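Local structure of protein MpaA (Escherichia coli O157:H7, 5HXD) at residues L97-T111 against V124-T138. The protein probably hydrolyses the gamma-D-glutamyl-diaminopimelate amide bond of murein tripeptide as a zinc-dependent M14-family peptidase in muropeptide degradation. Numbering follows the deposited sequence.
Sequences LNRNFPAANWKEGET and VVLLTGDKPGSEPET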
loop_
_atom_site.group_PDB
_atom_site.type_symbol
_atom_site.label_atom_id
_atom_site.label_comp_id
_atom_site.label_asym_id
_atom_site.label_seq_id
_atom_site.Cartn_x
_atom_site.Cartn_y
_atom_site.Cartn_z
ATOM N N LEU A 97 5.139 9.048 11.580
ATOM C CA LEU A 97 6.299 9.702 10.974
ATOM C C LEU A 97 6.042 11.194 10.723
ATOM O O LEU A 97 6.977 11.990 10.659
ATOM C CB LEU A 97 6.702 9.013 9.655
ATOM C CG LEU A 97 7.373 7.633 9.738
ATOM C CD1 LEU A 97 7.560 7.028 8.361
ATOM C CD2 LEU A 97 8.681 7.694 10.478
ATOM N N ASN A 98 4.775 11.564 10.591
ATOM C CA ASN A 98 4.415 12.953 10.372
ATOM C C ASN A 98 4.177 13.663 11.696
ATOM O O ASN A 98 3.492 14.683 11.745
ATOM C CB ASN A 98 3.176 13.063 9.485
ATOM C CG ASN A 98 3.115 14.375 8.712
ATOM O OD1 ASN A 98 4.103 14.824 8.123
ATOM N ND2 ASN A 98 1.941 14.979 8.693
ATOM N N ARG A 99 4.728 13.101 12.768
ATOM C CA ARG A 99 4.869 13.827 14.029
ATOM C C ARG A 99 6.297 13.650 14.498
ATOM O O ARG A 99 6.658 14.107 15.583
ATOM C CB ARG A 99 3.893 13.335 15.114
ATOM C CG ARG A 99 2.422 13.423 14.759
ATOM C CD ARG A 99 1.966 14.853 14.609
ATOM N NE ARG A 99 0.560 14.931 14.256
ATOM C CZ ARG A 99 0.078 14.760 13.027
ATOM N NH1 ARG A 99 0.893 14.492 12.010
ATOM N NH2 ARG A 99 -1.233 14.836 12.821
ATOM N N ASN A 100 7.105 12.995 13.665
ATOM C CA ASN A 100 8.487 12.639 14.001
ATOM C C ASN A 100 9.610 13.551 13.419
ATOM O O ASN A 100 10.794 13.294 13.637
ATOM C CB ASN A 100 8.735 11.188 13.562
ATOM C CG ASN A 100 9.916 10.539 14.282
ATOM O OD1 ASN A 100 10.845 10.030 13.643
ATOM N ND2 ASN A 100 9.885 10.557 15.616
ATOM N N PHE A 101 9.269 14.610 12.691
ATOM C CA PHE A 101 10.311 15.415 12.063
ATOM C C PHE A 101 10.899 16.432 13.041
ATOM O O PHE A 101 10.163 17.098 13.779
ATOM C CB PHE A 101 9.773 16.109 10.805
ATOM C CG PHE A 101 9.617 15.186 9.630
ATOM C CD1 PHE A 101 10.616 15.094 8.669
ATOM C CD2 PHE A 101 8.489 14.395 9.495
ATOM C CE1 PHE A 101 10.497 14.233 7.579
ATOM C CE2 PHE A 101 8.356 13.531 8.408
ATOM C CZ PHE A 101 9.375 13.454 7.443
ATOM N N PRO A 102 12.241 16.563 13.040
ATOM C CA PRO A 102 12.981 17.422 13.976
ATOM C C PRO A 102 12.705 18.927 13.817
ATOM O O PRO A 102 13.582 19.738 14.104
ATOM C CB PRO A 102 14.441 17.106 13.652
ATOM C CG PRO A 102 14.415 16.634 12.238
ATOM C CD PRO A 102 13.147 15.852 12.120
ATOM N N ALA A 103 11.499 19.283 13.385
ATOM C CA ALA A 103 11.006 20.655 13.450
ATOM C C ALA A 103 11.108 21.227 14.865
ATOM O O ALA A 103 11.249 20.479 15.838
ATOM C CB ALA A 103 9.570 20.713 12.969
ATOM N N ALA A 104 11.040 22.550 14.989
ATOM C CA ALA A 104 11.141 23.160 16.312
ATOM C C ALA A 104 9.939 22.757 17.180
ATOM O O ALA A 104 10.074 22.560 18.388
ATOM C CB ALA A 104 11.256 24.677 16.208
ATOM N N ASN A 105 8.775 22.593 16.557
ATOM C CA ASN A 105 7.544 22.344 17.312
ATOM C C ASN A 105 7.301 20.887 17.699
ATOM O O ASN A 105 6.187 20.552 18.092
ATOM C CB ASN A 105 6.331 22.842 16.526
ATOM C CG ASN A 105 6.065 22.022 15.284
ATOM O OD1 ASN A 105 6.872 21.178 14.891
ATOM N ND2 ASN A 105 4.937 22.280 14.642
ATOM N N TRP A 106 8.332 20.042 17.573
ATOM C CA TRP A 106 8.250 18.616 17.909
ATOM C C TRP A 106 7.957 18.418 19.380
ATOM O O TRP A 106 8.618 19.004 20.234
ATOM C CB TRP A 106 9.553 17.873 17.553
ATOM C CG TRP A 106 9.480 16.359 17.798
ATOM C CD1 TRP A 106 9.097 15.397 16.894
ATOM C CD2 TRP A 106 9.787 15.655 19.012
ATOM N NE1 TRP A 106 9.138 14.151 17.470
ATOM C CE2 TRP A 106 9.557 14.277 18.768
ATOM C CE3 TRP A 106 10.222 16.053 20.283
ATOM C CZ2 TRP A 106 9.755 13.294 19.752
ATOM C CZ3 TRP A 106 10.413 15.069 21.266
ATOM C CH2 TRP A 106 10.181 13.706 20.988
ATOM N N LYS A 107 6.973 17.575 19.669
ATOM C CA LYS A 107 6.594 17.254 21.044
ATOM C C LYS A 107 6.598 15.762 21.315
ATOM O O LYS A 107 6.051 14.976 20.544
ATOM C CB LYS A 107 5.213 17.832 21.366
ATOM C CG LYS A 107 5.245 19.341 21.631
ATOM C CD LYS A 107 6.304 19.686 22.679
ATOM C CE LYS A 107 6.190 21.127 23.153
ATOM N NZ LYS A 107 6.672 21.258 24.563
ATOM N N GLU A 108 7.224 15.386 22.425
ATOM C CA GLU A 108 7.293 13.989 22.865
ATOM C C GLU A 108 5.933 13.445 23.268
ATOM O O GLU A 108 5.042 14.206 23.597
ATOM C CB GLU A 108 8.260 13.861 24.048
ATOM C CG GLU A 108 8.611 12.431 24.447
ATOM C CD GLU A 108 9.436 12.357 25.722
ATOM O OE1 GLU A 108 10.445 13.089 25.816
ATOM O OE2 GLU A 108 9.072 11.573 26.634
ATOM N N GLY A 109 5.781 12.125 23.254
ATOM C CA GLY A 109 4.607 11.481 23.828
ATOM C C GLY A 109 3.678 10.919 22.774
ATOM O O GLY A 109 4.100 10.190 21.880
ATOM N N GLU A 110 2.408 11.281 22.853
ATOM C CA GLU A 110 1.416 10.642 22.012
ATOM C C GLU A 110 0.751 11.578 21.005
ATOM O O GLU A 110 0.668 12.790 21.204
ATOM C CB GLU A 110 0.352 9.979 22.893
ATOM C CG GLU A 110 0.850 8.771 23.676
ATOM C CD GLU A 110 -0.200 8.205 24.635
ATOM O OE1 GLU A 110 -1.413 8.416 24.413
ATOM O OE2 GLU A 110 0.194 7.553 25.625
ATOM N N THR A 111 0.295 10.997 19.906
ATOM C CA THR A 111 -0.447 11.739 18.910
ATOM C C THR A 111 -1.641 10.874 18.569
ATOM O O THR A 111 -1.579 9.666 18.743
ATOM C CB THR A 111 0.415 12.059 17.660
ATOM O OG1 THR A 111 -0.348 12.812 16.715
ATOM C CG2 THR A 111 0.909 10.785 16.996
ATOM N N VAL A 124 -7.342 7.347 18.082
ATOM C CA VAL A 124 -6.347 6.292 17.913
ATOM C C VAL A 124 -4.926 6.777 18.206
ATOM O O VAL A 124 -4.378 7.621 17.491
ATOM C CB VAL A 124 -6.377 5.714 16.509
ATOM C CG1 VAL A 124 -5.534 4.446 16.467
ATOM C CG2 VAL A 124 -7.819 5.441 16.093
ATOM N N VAL A 125 -4.324 6.215 19.250
ATOM C CA VAL A 125 -3.032 6.684 19.746
ATOM C C VAL A 125 -1.837 6.159 18.930
ATOM O O VAL A 125 -1.780 4.978 18.567
ATOM C CB VAL A 125 -2.853 6.301 21.247
ATOM C CG1 VAL A 125 -1.430 6.589 21.735
ATOM C CG2 VAL A 125 -3.853 7.049 22.098
ATOM N N LEU A 126 -0.906 7.068 18.626
ATOM C CA LEU A 126 0.392 6.713 18.055
ATOM C C LEU A 126 1.506 7.401 18.829
ATOM O O LEU A 126 1.250 8.289 19.635
ATOM C CB LEU A 126 0.467 7.091 16.573
ATOM C CG LEU A 126 -0.375 6.291 15.568
ATOM C CD1 LEU A 126 -0.081 6.704 14.133
ATOM C CD2 LEU A 126 -0.145 4.809 15.740
ATOM N N LEU A 127 2.742 6.988 18.582
ATOM C CA LEU A 127 3.912 7.624 19.203
ATOM C C LEU A 127 4.617 8.708 18.303
ATOM O O LEU A 127 4.588 8.638 17.066
ATOM C CB LEU A 127 4.916 6.534 19.607
ATOM C CG LEU A 127 4.540 5.477 20.656
ATOM C CD1 LEU A 127 5.682 4.522 20.806
ATOM C CD2 LEU A 127 4.261 6.113 21.990
ATOM N N THR A 128 5.251 9.705 18.921
ATOM C CA THR A 128 5.917 10.757 18.142
ATOM C C THR A 128 7.428 10.523 18.004
ATOM O O THR A 128 8.133 11.332 17.388
ATOM C CB THR A 128 5.693 12.176 18.756
ATOM O OG1 THR A 128 6.339 12.277 20.034
ATOM C CG2 THR A 128 4.205 12.494 18.903
ATOM N N GLY A 129 7.920 9.416 18.565
ATOM C CA GLY A 129 9.350 9.147 18.604
ATOM C C GLY A 129 9.894 9.440 19.987
ATOM O O GLY A 129 9.328 10.229 20.738
ATOM N N ASP A 130 10.978 8.782 20.364
ATOM C CA ASP A 130 11.525 9.026 21.694
ATOM C C ASP A 130 12.478 10.216 21.632
ATOM O O ASP A 130 12.986 10.678 22.648
ATOM C CB ASP A 130 12.230 7.780 22.253
ATOM C CG ASP A 130 13.260 7.208 21.301
ATOM O OD1 ASP A 130 14.162 7.955 20.834
ATOM O OD2 ASP A 130 13.180 5.994 21.037
ATOM N N LYS A 131 12.720 10.707 20.426
ATOM C CA LYS A 131 13.454 11.948 20.272
ATOM C C LYS A 131 13.095 12.560 18.924
ATOM O O LYS A 131 12.671 11.839 18.015
ATOM C CB LYS A 131 14.960 11.697 20.396
ATOM C CG LYS A 131 15.522 10.826 19.291
ATOM C CD LYS A 131 17.023 10.661 19.403
ATOM C CE LYS A 131 17.591 10.133 18.082
ATOM N NZ LYS A 131 19.068 9.870 18.121
ATOM N N PRO A 132 13.241 13.895 18.793
ATOM C CA PRO A 132 13.015 14.596 17.519
ATOM C C PRO A 132 13.748 13.927 16.382
ATOM O O PRO A 132 14.967 13.781 16.482
ATOM C CB PRO A 132 13.584 15.998 17.772
ATOM C CG PRO A 132 14.356 15.895 19.057
ATOM C CD PRO A 132 13.650 14.834 19.847
ATOM N N GLY A 133 13.037 13.502 15.340
ATOM C CA GLY A 133 13.689 12.839 14.223
ATOM C C GLY A 133 14.226 11.458 14.569
ATOM O O GLY A 133 15.187 11.010 13.946
ATOM N N SER A 134 13.608 10.770 15.537
ATOM C CA SER A 134 14.092 9.453 15.958
ATOM C C SER A 134 14.145 8.397 14.831
ATOM O O SER A 134 15.100 7.611 14.749
ATOM C CB SER A 134 13.226 8.913 17.115
ATOM O OG SER A 134 12.033 8.275 16.669
ATOM N N GLU A 135 13.131 8.368 13.969
ATOM C CA GLU A 135 12.938 7.202 13.109
ATOM C C GLU A 135 13.837 7.195 11.855
ATOM O O GLU A 135 14.112 8.248 11.276
ATOM C CB GLU A 135 11.462 7.094 12.707
ATOM C CG GLU A 135 10.506 6.978 13.893
ATOM C CD GLU A 135 10.867 5.832 14.847
ATOM O OE1 GLU A 135 10.649 4.637 14.499
ATOM O OE2 GLU A 135 11.378 6.147 15.946
ATOM N N PRO A 136 14.281 5.992 11.430
ATOM C CA PRO A 136 15.192 5.880 10.288
ATOM C C PRO A 136 14.573 6.414 9.004
ATOM O O PRO A 136 15.266 7.118 8.270
ATOM C CB PRO A 136 15.473 4.371 10.187
ATOM C CG PRO A 136 14.431 3.709 10.974
ATOM C CD PRO A 136 13.949 4.678 12.007
ATOM N N GLU A 137 13.308 6.098 8.746
ATOM C CA GLU A 137 12.585 6.690 7.630
ATOM C C GLU A 137 12.631 8.216 7.664
ATOM O O GLU A 137 12.713 8.854 6.620
ATOM C CB GLU A 137 11.128 6.240 7.629
ATOM C CG GLU A 137 10.898 4.774 7.350
ATOM C CD GLU A 137 10.938 3.925 8.597
ATOM O OE1 GLU A 137 11.120 4.472 9.703
ATOM O OE2 GLU A 137 10.796 2.697 8.464
ATOM N N THR A 138 12.573 8.806 8.858
ATOM C CA THR A 138 12.562 10.264 8.978
ATOM C C THR A 138 13.923 10.893 8.693
ATOM O O THR A 138 14.044 11.872 7.947
ATOM C CB THR A 138 12.130 10.698 10.373
ATOM O OG1 THR A 138 10.837 10.144 10.655
ATOM C CG2 THR A 138 12.121 12.238 10.479
#
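Asn100 reaches across to the loop 128-135 and uses both ends of its amide there. This loop links the antiparallel hairpin of strands 110-114 and 122-127 to helix 136-148 in the M14 zinc-carboxypeptidase fold. The amide oxygen OD1 takes the backbone N-H of Glu135, the N-cap residue of that helix, at 2.8 Å. It also accepts from Thr138 OG1, and both donors lie in the carbonyl plane on lone pairs. On the other side of the amide, ND2 gives a bond to Thr128 O at 2.6 Å. CG is anti to the backbone N (chi1 -159°), which carries the amide into the loop. These bonds fix the rotation of the amide.

Thr128 O has a second donor, Trp106 NE1, 3.0 Å away. The two donors approach from opposite faces of the carbonyl plane. Pro132 lies over the indole, with CD 3.7 Å from the centroid of the six-membered ring. Phe101 receives the methyl CG2 of Thr138 over one ring face, and Phe195 meets this ring edge-to-face.

Farther out, Thr111 and Leu126 form a hydrogen-bonded pair through both backbone N-H groups. Glu110 and Leu127 form the adjoining non-hydrogen-bonded pair. In the second shell, Asn91 ND2 and Asn93 ND2 bond to Glu135 OE1. The neighbouring Arg99 side chain lies about 5 Å from that of His49, a predicted zinc ligand, so the contact borders the active site. Where the segment 97-111 turns into the hairpin, Thr128 OG1 donates to Lys107 O at 2.8 Å, tilted 16° from the carbonyl plane.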